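Local coordinates for protein alpha-1,3-glucanase (Bacillus circulans, PDB 5ZRU) that probably hydrolyses alpha-1,3-glucan through its GH87 catalytic unit, the part modelled here, and may bind carbohydrate more generally, at residues 88-93 with 111-116; 81-86 with 162-167; 43-48 with 135-140. One frame throughout, in Å; residues are numbered along the deposited sequence.

Interaction 1 of 3, residues 88-93 with 111-116. With CA (calcium ion), chain I; PE5 (3,6,9,12,15,18,21,24-octaoxahexacosan-1-ol), chain C.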
loop_
_atom_site.group_PDB
_atom_site.type_symbol
_atom_site.label_atom_id
_atom_site.label_comp_id
_atom_site.label_asym_id
_atom_site.label_seq_id
_atom_site.Cartn_x
_atom_site.Cartn_y
_atom_site.Cartn_z
ATOM N N ASN A 88 -4.370 14.215 -22.206
ATOM C CA ASN A 88 -3.396 15.085 -21.560
ATOM C C ASN A 88 -3.002 14.607 -20.166
ATOM O O ASN A 88 -2.313 15.337 -19.444
ATOM C CB ASN A 88 -3.908 16.530 -21.504
ATOM C CG ASN A 88 -5.120 16.709 -20.609
ATOM O OD1 ASN A 88 -5.545 15.795 -19.908
ATOM N ND2 ASN A 88 -5.681 17.913 -20.631
ATOM N N GLY A 89 -3.429 13.413 -19.766
ATOM C CA GLY A 89 -3.011 12.897 -18.477
ATOM C C GLY A 89 -3.636 13.558 -17.268
ATOM O O GLY A 89 -3.236 13.251 -16.138
ATOM N N MET A 90 -4.612 14.450 -17.455
ATOM C CA MET A 90 -5.272 15.053 -16.305
ATOM C C MET A 90 -6.377 14.172 -15.740
ATOM O O MET A 90 -6.884 14.460 -14.649
ATOM C CB MET A 90 -5.853 16.422 -16.672
ATOM C CG MET A 90 -4.798 17.464 -17.009
ATOM S SD MET A 90 -3.698 17.762 -15.602
ATOM C CE MET A 90 -4.874 18.335 -14.388
ATOM N N GLY A 91 -6.766 13.120 -16.450
ATOM C CA GLY A 91 -7.835 12.251 -16.011
ATOM C C GLY A 91 -9.182 12.656 -16.584
ATOM O O GLY A 91 -9.372 13.744 -17.134
ATOM N N LEU A 92 -10.139 11.746 -16.443
ATOM C CA LEU A 92 -11.510 11.956 -16.877
ATOM C C LEU A 92 -12.448 11.769 -15.692
ATOM O O LEU A 92 -12.163 10.994 -14.774
ATOM C CB LEU A 92 -11.891 10.973 -17.993
ATOM C CG LEU A 92 -11.109 11.103 -19.301
ATOM C CD1 LEU A 92 -11.406 9.907 -20.192
ATOM C CD2 LEU A 92 -11.473 12.415 -19.997
ATOM N N ASN A 93 -13.571 12.473 -15.717
ATOM C CA ASN A 93 -14.605 12.300 -14.707
ATOM C C ASN A 93 -15.771 11.517 -15.295
ATOM O O ASN A 93 -16.154 11.729 -16.451
ATOM C CB ASN A 93 -15.081 13.652 -14.179
ATOM C CG ASN A 93 -13.967 14.429 -13.496
ATOM O OD1 ASN A 93 -13.013 13.842 -12.996
ATOM N ND2 ASN A 93 -14.093 15.750 -13.458
ATOM N N THR A 111 -13.326 9.048 -11.064
ATOM C CA THR A 111 -12.358 9.833 -11.822
ATOM C C THR A 111 -11.092 9.010 -12.014
ATOM O O THR A 111 -10.772 8.139 -11.193
ATOM C CB THR A 111 -12.037 11.173 -11.132
ATOM O OG1 THR A 111 -11.147 11.945 -11.956
ATOM C CG2 THR A 111 -11.371 10.940 -9.773
ATOM N N SER A 112 -10.381 9.276 -13.116
ATOM C CA SER A 112 -9.035 8.740 -13.297
ATOM C C SER A 112 -7.967 9.771 -12.962
ATOM O O SER A 112 -6.787 9.533 -13.232
ATOM C CB SER A 112 -8.837 8.199 -14.724
ATOM O OG SER A 112 -9.228 9.132 -15.726
ATOM N N TYR A 113 -8.363 10.890 -12.341
ATOM C CA TYR A 113 -7.429 11.953 -11.955
ATOM C C TYR A 113 -6.263 11.424 -11.125
ATOM O O TYR A 113 -5.101 11.759 -11.384
ATOM C CB TYR A 113 -8.176 13.034 -11.166
ATOM C CG TYR A 113 -7.282 14.126 -10.590
ATOM C CD1 TYR A 113 -6.908 15.221 -11.366
ATOM C CD2 TYR A 113 -6.820 14.065 -9.275
ATOM C CE1 TYR A 113 -6.104 16.233 -10.858
ATOM C CE2 TYR A 113 -5.996 15.081 -8.751
ATOM C CZ TYR A 113 -5.654 16.157 -9.555
ATOM O OH TYR A 113 -4.863 17.164 -9.071
ATOM N N TYR A 114 -6.562 10.631 -10.089
ATOM C CA TYR A 114 -5.521 10.206 -9.160
ATOM C C TYR A 114 -4.597 9.168 -9.772
ATOM O O TYR A 114 -3.388 9.165 -9.498
ATOM C CB TYR A 114 -6.141 9.619 -7.896
ATOM C CG TYR A 114 -7.103 10.537 -7.218
ATOM C CD1 TYR A 114 -6.656 11.612 -6.461
ATOM C CD2 TYR A 114 -8.472 10.312 -7.314
ATOM C CE1 TYR A 114 -7.561 12.456 -5.824
ATOM C CE2 TYR A 114 -9.373 11.136 -6.684
ATOM C CZ TYR A 114 -8.916 12.211 -5.948
ATOM O OH TYR A 114 -9.857 13.014 -5.329
ATOM N N SER A 115 -5.159 8.248 -10.549
ATOM C CA SER A 115 -4.469 7.058 -11.016
ATOM C C SER A 115 -3.762 7.361 -12.337
ATOM O O SER A 115 -3.731 8.508 -12.796
ATOM C CB SER A 115 -5.470 5.902 -11.130
ATOM O OG SER A 115 -6.625 6.297 -11.879
ATOM N N TRP A 116 -3.178 6.322 -12.940
ATOM C CA TRP A 116 -2.450 6.333 -14.213
ATOM C C TRP A 116 -1.112 7.064 -14.113
ATOM O O TRP A 116 -1.065 8.293 -13.976
ATOM C CB TRP A 116 -3.307 6.918 -15.346
ATOM C CG TRP A 116 -4.478 6.036 -15.686
ATOM C CD1 TRP A 116 -5.695 6.024 -15.066
ATOM C CD2 TRP A 116 -4.543 5.030 -16.712
ATOM N NE1 TRP A 116 -6.510 5.077 -15.639
ATOM C CE2 TRP A 116 -5.827 4.448 -16.644
ATOM C CE3 TRP A 116 -3.641 4.565 -17.681
ATOM C CZ2 TRP A 116 -6.243 3.438 -17.517
ATOM C CZ3 TRP A 116 -4.053 3.554 -18.543
ATOM C CH2 TRP A 116 -5.342 2.997 -18.448
HETATM CA CA CA I . -2.509 10.211 -13.759
HETATM C C48 PE5 C . -10.860 17.705 -4.728
HETATM C C50 PE5 C . -10.091 16.610 -5.475
HETATM O O1 PE5 C . -10.587 16.480 -6.782
HETATM C C1 PE5 C . -9.906 15.551 -7.582
HETATM C C2 PE5 C . -10.639 15.337 -8.909
HETATM O O2 PE5 C . -11.889 14.755 -8.670
HETATM C C3 PE5 C . -12.729 14.637 -9.783
HETATM C C4 PE5 C . -14.078 14.047 -9.352
HETATM O O3 PE5 C . -13.878 12.813 -8.714
HETATM C C5 PE5 C . -15.031 12.108 -8.339
HETATM C C6 PE5 C . -14.917 11.619 -6.887
HETATM O O4 PE5 C . -14.300 10.360 -6.801
HETATM C C7 PE5 C . -13.400 10.188 -5.735
HETATM C C8 PE5 C . -14.063 10.560 -4.407
HETATM O O5 PE5 C . -13.083 10.729 -3.432
HETATM C C9 PE5 C . -13.529 11.326 -2.244
HETATM C C10 PE5 C . -13.628 10.254 -1.168
HETATM O O6 PE5 C . -14.912 10.268 -0.620
HETATM C C11 PE5 C . -15.288 9.084 0.020
HETATM C C12 PE5 C . -16.781 9.100 0.316
HETATM O O7 PE5 C . -16.918 9.032 1.701
HETATM C C13 PE5 C . -17.965 8.224 2.156
HETATM C C14 PE5 C . -18.389 8.724 3.535
HETATM O O8 PE5 C . -18.274 10.118 3.549
HETATM C C15 PE5 C . -18.561 10.745 4.771
HETATM C C16 PE5 C . -19.779 11.664 4.599
HETATM O O52 PE5 C . -19.393 13.011 4.594
HETATM O O HOH W 1 -3.599 12.420 -13.498
HETATM O O HOH W 2 -4.786 10.186 -14.909
HETATM O O HOH W 3 -1.757 10.238 -11.516
HETATM O O HOH W 4 -0.523 11.687 -13.823
HETATM O O HOH W 5 -2.018 10.571 -16.050
#
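Leu92 and Ser112 hold each other through two bonds, and this is where the contact is tightest. The backbone N of Leu92 gives its proton to Ser112 OG at 2.9 Å, while Ser112 N returns one to Leu92 O. Ser112 OG, set between its own backbone N and carbonyl carbon (chi1 51°), also lies 3.4 Å from Gly91 CA and is hydrogen-bonded to Pro84 O, so the hydroxyl has two polar partners, Leu92 N and Pro84 O. Gly91, which has no side chain, sits against residues 112-113 with its CA 3.9 Å from Tyr113 N, a close packing of backbone on backbone.

A turn begins at the end of strand 103-111, the edge of a five-stranded antiparallel sheet in the D1 catalytic domain, where Asn93 and Thr111 form a non-hydrogen-bonded antiparallel pair. Thr111 OG1 accepts from Tyr113 N, making an ST turn, and lies 2.9 Å from Asn93 OD1, the two side chains running side by side. The bound polyether passes this pair, its O3 3.3 Å from Thr111 CG2.

Toward Met90 the packing thins, with CE 4.3 Å from Tyr113 CE1. By Gly89 the two segments meet through water: one molecule donates to both Gly89 O and Tyr113 O and is itself a ligand of the calcium ion, whose protein ligands are Ser115 O and Trp116 O, with five waters completing the seven.

Interaction 2 of 3, residues 81-86 with 162-167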
loop_
_atom_site.group_PDB
_atom_site.type_symbol
_atom_site.label_atom_id
_atom_site.label_comp_id
_atom_site.label_asym_id
_atom_site.label_seq_id
_atom_site.Cartn_x
_atom_site.Cartn_y
_atom_site.Cartn_z
ATOM N N PHE A 81 -11.782 -0.248 -9.149
ATOM C CA PHE A 81 -12.283 -0.040 -10.503
ATOM C C PHE A 81 -11.164 0.516 -11.374
ATOM O O PHE A 81 -10.129 0.973 -10.876
ATOM C CB PHE A 81 -13.468 0.946 -10.516
ATOM C CG PHE A 81 -13.041 2.371 -10.288
ATOM C CD1 PHE A 81 -12.791 2.824 -9.003
ATOM C CD2 PHE A 81 -12.817 3.229 -11.355
ATOM C CE1 PHE A 81 -12.351 4.125 -8.775
ATOM C CE2 PHE A 81 -12.370 4.521 -11.148
ATOM C CZ PHE A 81 -12.139 4.978 -9.847
ATOM N N THR A 82 -11.403 0.526 -12.692
ATOM C CA THR A 82 -10.536 1.234 -13.629
ATOM C C THR A 82 -11.401 2.003 -14.622
ATOM O O THR A 82 -12.529 1.603 -14.926
ATOM C CB THR A 82 -9.587 0.273 -14.392
ATOM O OG1 THR A 82 -8.806 1.015 -15.342
ATOM C CG2 THR A 82 -10.388 -0.788 -15.151
ATOM N N MET A 83 -10.870 3.120 -15.109
ATOM C CA MET A 83 -11.488 3.884 -16.185
ATOM C C MET A 83 -10.373 4.600 -16.941
ATOM O O MET A 83 -9.263 4.736 -16.426
ATOM C CB MET A 83 -12.527 4.886 -15.649
ATOM C CG MET A 83 -11.929 6.043 -14.854
ATOM S SD MET A 83 -13.206 7.073 -14.104
ATOM C CE MET A 83 -13.778 8.080 -15.468
ATOM N N PRO A 84 -10.634 5.034 -18.178
ATOM C CA PRO A 84 -9.539 5.571 -18.998
ATOM C C PRO A 84 -9.014 6.897 -18.470
ATOM O O PRO A 84 -9.731 7.683 -17.844
ATOM C CB PRO A 84 -10.183 5.762 -20.382
ATOM C CG PRO A 84 -11.506 5.023 -20.325
ATOM C CD PRO A 84 -11.921 5.055 -18.890
ATOM N N ASP A 85 -7.741 7.141 -18.760
ATOM C CA ASP A 85 -7.116 8.447 -18.615
ATOM C C ASP A 85 -7.508 9.347 -19.792
ATOM O O ASP A 85 -8.009 8.887 -20.829
ATOM C CB ASP A 85 -5.590 8.268 -18.545
ATOM C CG ASP A 85 -4.853 9.470 -17.951
ATOM O OD1 ASP A 85 -5.493 10.432 -17.494
ATOM O OD2 ASP A 85 -3.604 9.436 -17.948
ATOM N N SER A 86 -7.291 10.645 -19.619
ATOM C CA SER A 86 -7.432 11.569 -20.736
ATOM C C SER A 86 -6.140 11.612 -21.538
ATOM O O SER A 86 -5.087 11.150 -21.092
ATOM C CB SER A 86 -7.781 12.972 -20.243
ATOM O OG SER A 86 -6.718 13.493 -19.457
ATOM N N ASP A 162 -21.991 8.312 -20.486
ATOM C CA ASP A 162 -20.806 8.626 -21.281
ATOM C C ASP A 162 -20.422 7.426 -22.140
ATOM O O ASP A 162 -21.070 6.380 -22.100
ATOM C CB ASP A 162 -19.640 9.080 -20.380
ATOM C CG ASP A 162 -19.171 7.995 -19.411
ATOM O OD1 ASP A 162 -19.025 6.823 -19.821
ATOM O OD2 ASP A 162 -18.926 8.323 -18.227
ATOM N N SER A 163 -19.349 7.597 -22.918
ATOM C CA SER A 163 -18.794 6.589 -23.814
ATOM C C SER A 163 -17.670 5.775 -23.192
ATOM O O SER A 163 -17.070 4.946 -23.890
ATOM C CB SER A 163 -18.233 7.247 -25.083
ATOM O OG SER A 163 -19.239 7.894 -25.824
ATOM N N LEU A 164 -17.327 6.019 -21.932
ATOM C CA LEU A 164 -16.115 5.439 -21.375
ATOM C C LEU A 164 -16.340 3.984 -21.007
ATOM O O LEU A 164 -17.413 3.608 -20.524
ATOM C CB LEU A 164 -15.654 6.225 -20.142
ATOM C CG LEU A 164 -15.465 7.731 -20.304
ATOM C CD1 LEU A 164 -14.975 8.361 -18.993
ATOM C CD2 LEU A 164 -14.518 8.048 -21.450
ATOM N N GLU A 165 -15.321 3.157 -21.238
ATOM C CA GLU A 165 -15.327 1.799 -20.726
ATOM C C GLU A 165 -14.792 1.815 -19.303
ATOM O O GLU A 165 -13.705 2.338 -19.046
ATOM C CB GLU A 165 -14.489 0.861 -21.595
ATOM C CG GLU A 165 -14.212 -0.500 -20.941
ATOM C CD GLU A 165 -13.651 -1.541 -21.910
ATOM O OE1 GLU A 165 -13.933 -1.446 -23.122
ATOM O OE2 GLU A 165 -12.930 -2.462 -21.459
ATOM N N TYR A 166 -15.566 1.258 -18.388
ATOM C CA TYR A 166 -15.162 1.102 -17.002
ATOM C C TYR A 166 -14.798 -0.355 -16.757
ATOM O O TYR A 166 -15.196 -1.252 -17.502
ATOM C CB TYR A 166 -16.299 1.530 -16.061
ATOM C CG TYR A 166 -16.676 2.980 -16.181
ATOM C CD1 TYR A 166 -17.564 3.405 -17.157
ATOM C CD2 TYR A 166 -16.144 3.929 -15.315
ATOM C CE1 TYR A 166 -17.904 4.737 -17.274
ATOM C CE2 TYR A 166 -16.484 5.256 -15.419
ATOM C CZ TYR A 166 -17.371 5.654 -16.403
ATOM O OH TYR A 166 -17.709 6.978 -16.514
ATOM N N GLY A 167 -14.020 -0.587 -15.721
ATOM C CA GLY A 167 -13.772 -1.939 -15.249
ATOM C C GLY A 167 -14.032 -2.020 -13.762
ATOM O O GLY A 167 -13.724 -1.089 -13.023
#
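The segments run roughly antiparallel, 147° apart, and Thr82 and Gly167 form a hydrogen-bonded pair in which Thr82 N reaches Gly167 O and Gly167 N reaches Thr82 O, both at 2.8 Å. Strand 76-82 thereby joins strand 166-174 in the eight-stranded antiparallel sheet of the D1 catalytic domain, and beyond this pair the two segments diverge. Gly167 has no side chain, and Thr82 CG2 packs 3.6 Å from its CA. Thr82 OG1, anti to its backbone N (chi1 177°), is instead hydrogen-bonded to Arg136 O on the next strand.

Past the pair, Met83 and Tyr166 lie side by side, pointing the same way. Met83 CB rests 3.8 Å from Tyr166 CD2, and SD lies 4.0 Å from CE2, oblique to the ring, a Met-aromatic contact. A bend at chi3 (-78°) swings CE to 3.7 Å from Leu164 CD1, so that the thioether bridges the aromatic and the aliphatic side chain. Pro84 extends the apolar contact, its CD 4.1 Å from Leu164 CB. The same CD also approaches a carbonyl, Glu165 O, to 3.3 Å.

At the far end of the tyrosine the character changes. Within 162-167, Tyr166 OH gives its proton to Asp162 OD2 across a very short 2.5 Å, with the carboxylate oxygen in the ring plane, and also accepts from Ser95 N. Lys158, salt-bridged to Asp162, would probably stabilise the carboxylate's charge, and the N-H of Ser95 would probably make the phenol a better donor; the bond they surround holds in place the ring that Met83 touches at CD2 and CE2.

Interaction 3 of 3, residues 43-48 with 135-140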
loop_
_atom_site.group_PDB
_atom_site.type_symbol
_atom_site.label_atom_id
_atom_site.label_comp_id
_atom_site.label_asym_id
_atom_site.label_seq_id
_atom_site.Cartn_x
_atom_site.Cartn_y
_atom_site.Cartn_z
ATOM N N ALA A 43 1.195 -5.088 -20.539
ATOM C CA ALA A 43 0.483 -4.300 -21.533
ATOM C C ALA A 43 -1.023 -4.343 -21.311
ATOM O O ALA A 43 -1.727 -3.441 -21.775
ATOM C CB ALA A 43 0.817 -4.788 -22.943
ATOM N N LEU A 44 -1.525 -5.358 -20.608
ATOM C CA LEU A 44 -2.961 -5.545 -20.410
ATOM C C LEU A 44 -3.394 -4.929 -19.087
ATOM O O LEU A 44 -2.770 -5.179 -18.050
ATOM C CB LEU A 44 -3.322 -7.031 -20.420
ATOM C CG LEU A 44 -2.970 -7.834 -21.670
ATOM C CD1 LEU A 44 -3.132 -9.323 -21.400
ATOM C CD2 LEU A 44 -3.854 -7.388 -22.829
ATOM N N THR A 45 -4.472 -4.139 -19.127
ATOM C CA THR A 45 -5.019 -3.561 -17.902
ATOM C C THR A 45 -5.273 -4.636 -16.850
ATOM O O THR A 45 -5.057 -4.415 -15.647
ATOM C CB THR A 45 -6.310 -2.798 -18.231
ATOM O OG1 THR A 45 -6.011 -1.739 -19.152
ATOM C CG2 THR A 45 -6.945 -2.197 -16.963
ATOM N N ALA A 46 -5.681 -5.831 -17.289
ATOM C CA ALA A 46 -6.006 -6.888 -16.343
ATOM C C ALA A 46 -4.798 -7.372 -15.540
ATOM O O ALA A 46 -4.990 -8.026 -14.510
ATOM C CB ALA A 46 -6.650 -8.066 -17.079
ATOM N N SER A 47 -3.563 -7.064 -15.968
ATOM C CA SER A 47 -2.395 -7.439 -15.167
ATOM C C SER A 47 -2.409 -6.789 -13.789
ATOM O O SER A 47 -1.756 -7.298 -12.863
ATOM C CB SER A 47 -1.089 -7.063 -15.879
ATOM O OG SER A 47 -0.958 -5.653 -16.015
ATOM N N GLU A 48 -3.129 -5.679 -13.628
ATOM C CA GLU A 48 -3.224 -5.010 -12.339
ATOM C C GLU A 48 -4.530 -5.289 -11.601
ATOM O O GLU A 48 -4.748 -4.719 -10.526
ATOM C CB GLU A 48 -3.055 -3.495 -12.515
ATOM C CG GLU A 48 -1.654 -3.068 -12.937
ATOM C CD GLU A 48 -1.499 -1.569 -12.872
ATOM O OE1 GLU A 48 -1.202 -1.033 -11.777
ATOM O OE2 GLU A 48 -1.713 -0.917 -13.907
ATOM N N PHE A 135 -0.613 1.795 -12.420
ATOM C CA PHE A 135 -1.616 2.479 -11.589
ATOM C C PHE A 135 -2.934 2.614 -12.361
ATOM O O PHE A 135 -3.579 3.660 -12.347
ATOM C CB PHE A 135 -1.099 3.856 -11.129
ATOM C CG PHE A 135 -1.839 4.465 -9.934
ATOM C CD1 PHE A 135 -2.913 3.824 -9.329
ATOM C CD2 PHE A 135 -1.434 5.695 -9.431
ATOM C CE1 PHE A 135 -3.576 4.413 -8.233
ATOM C CE2 PHE A 135 -2.079 6.284 -8.339
ATOM C CZ PHE A 135 -3.158 5.643 -7.744
ATOM N N ARG A 136 -3.337 1.547 -13.059
ATOM C CA ARG A 136 -4.562 1.634 -13.845
ATOM C C ARG A 136 -5.824 1.467 -13.005
ATOM O O ARG A 136 -6.911 1.828 -13.473
ATOM C CB ARG A 136 -4.519 0.605 -14.983
ATOM C CG ARG A 136 -3.553 1.028 -16.101
ATOM C CD ARG A 136 -3.287 -0.097 -17.104
ATOM N NE ARG A 136 -2.327 -1.046 -16.546
ATOM C CZ ARG A 136 -1.541 -1.836 -17.271
ATOM N NH1 ARG A 136 -1.602 -1.811 -18.602
ATOM N NH2 ARG A 136 -0.681 -2.634 -16.662
ATOM N N PHE A 137 -5.714 0.945 -11.780
ATOM C CA PHE A 137 -6.870 0.771 -10.916
ATOM C C PHE A 137 -6.840 1.773 -9.763
ATOM O O PHE A 137 -5.791 2.305 -9.389
ATOM C CB PHE A 137 -6.953 -0.670 -10.384
ATOM C CG PHE A 137 -7.457 -1.666 -11.403
ATOM C CD1 PHE A 137 -6.593 -2.219 -12.344
ATOM C CD2 PHE A 137 -8.798 -2.033 -11.427
ATOM C CE1 PHE A 137 -7.058 -3.132 -13.298
ATOM C CE2 PHE A 137 -9.283 -2.943 -12.379
ATOM C CZ PHE A 137 -8.415 -3.497 -13.312
ATOM N N ASP A 138 -8.026 2.037 -9.218
ATOM C CA ASP A 138 -8.206 2.967 -8.111
ATOM C C ASP A 138 -9.396 2.476 -7.297
ATOM O O ASP A 138 -10.041 1.489 -7.656
ATOM C CB ASP A 138 -8.422 4.403 -8.623
ATOM C CG ASP A 138 -8.078 5.469 -7.575
ATOM O OD1 ASP A 138 -7.696 5.119 -6.440
ATOM O OD2 ASP A 138 -8.192 6.670 -7.891
ATOM N N GLU A 139 -9.709 3.177 -6.207
ATOM C CA GLU A 139 -10.839 2.793 -5.371
ATOM C C GLU A 139 -11.707 4.002 -5.066
ATOM O O GLU A 139 -11.246 5.148 -5.112
ATOM C CB GLU A 139 -10.375 2.142 -4.054
ATOM C CG GLU A 139 -9.691 0.807 -4.279
ATOM C CD GLU A 139 -9.317 0.109 -2.991
ATOM O OE1 GLU A 139 -9.640 0.615 -1.900
ATOM O OE2 GLU A 139 -8.678 -0.943 -3.081
ATOM N N VAL A 140 -12.985 3.726 -4.798
ATOM C CA VAL A 140 -13.902 4.683 -4.189
ATOM C C VAL A 140 -14.672 3.918 -3.126
ATOM O O VAL A 140 -14.708 2.687 -3.128
ATOM C CB VAL A 140 -14.886 5.342 -5.188
ATOM C CG1 VAL A 140 -14.146 6.288 -6.134
ATOM C CG2 VAL A 140 -15.653 4.283 -5.980
HETATM O O HOH W 6 -3.670 -0.900 -20.381
HETATM O O HOH W 7 -3.434 -0.113 -10.370
#
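A buried salt bridge between Glu48 and Arg136 fastens the short 3-10 segment 45-48 to strand 132-144 of the antiparallel sheet in the D1 catalytic domain. The two side chains cross at about a right angle, with carboxylate and guanidinium planes 52° apart. Arg136 NE meets Glu48 OE2 at 2.7 Å in a nearly straight bond (163°), lying in the guanidinium plane and using the anti lone pair of the oxygen. The same oxygen takes a second bond from Arg136 N, which approaches from above the carboxylate plane, so one residue grips OE2 through both backbone and side chain. Glu48 OE1 receives a weak bond from Phe135 N, and a water 2.8 Å from Glu48 OE1 probably donates to it and accepts from Phe137 N.

The bend at chi3 (-78°) sets NE toward Glu48 OE2. Leu44 O stands 3.2 Å above the guanidinium plane of Arg136, offset toward its rim. That carbonyl is already occupied by Ser47 N and Ser47 OG, which fix the turn. Arg136 NH2 is hydrogen-bonded to Gln42 O and makes a weak bond to Glu48 OE2.

Next to the salt bridge, Phe137 packs on the same segment: its CD1 touches Glu48 CB, and Thr45 CG2 nears CE1. Tyr54 meets the ring edge-to-face. At Arg136 NH1, a water accepts a proton and is hydrogen-bonded to Thr45 OG1. Thr45 O lies in the plane of the Phe137 ring, 3.3 Å from CE1.

How the interactions relate
All three contacts lie within the D1 catalytic domain, on one side of the chain's centre, with centres 10 to 13 Å apart. Along the sequence interaction 1 is nested inside the loops closed by interactions 2 and 3, which themselves interleave. Strands 76-82 and 132-144 are neighbours in one antiparallel sheet, linking interactions 2 and 3 through Phe81 N to Asp138 O. The turn of interaction 1 bonds to both: Trp116 NE1 to Met83 O, and Trp116 N to Phe135 O. Trp116, a calcium ligand, is thus tied into the sheet, and the three contacts together connect the metal-bearing turn, the sheet and the 3-10 segment.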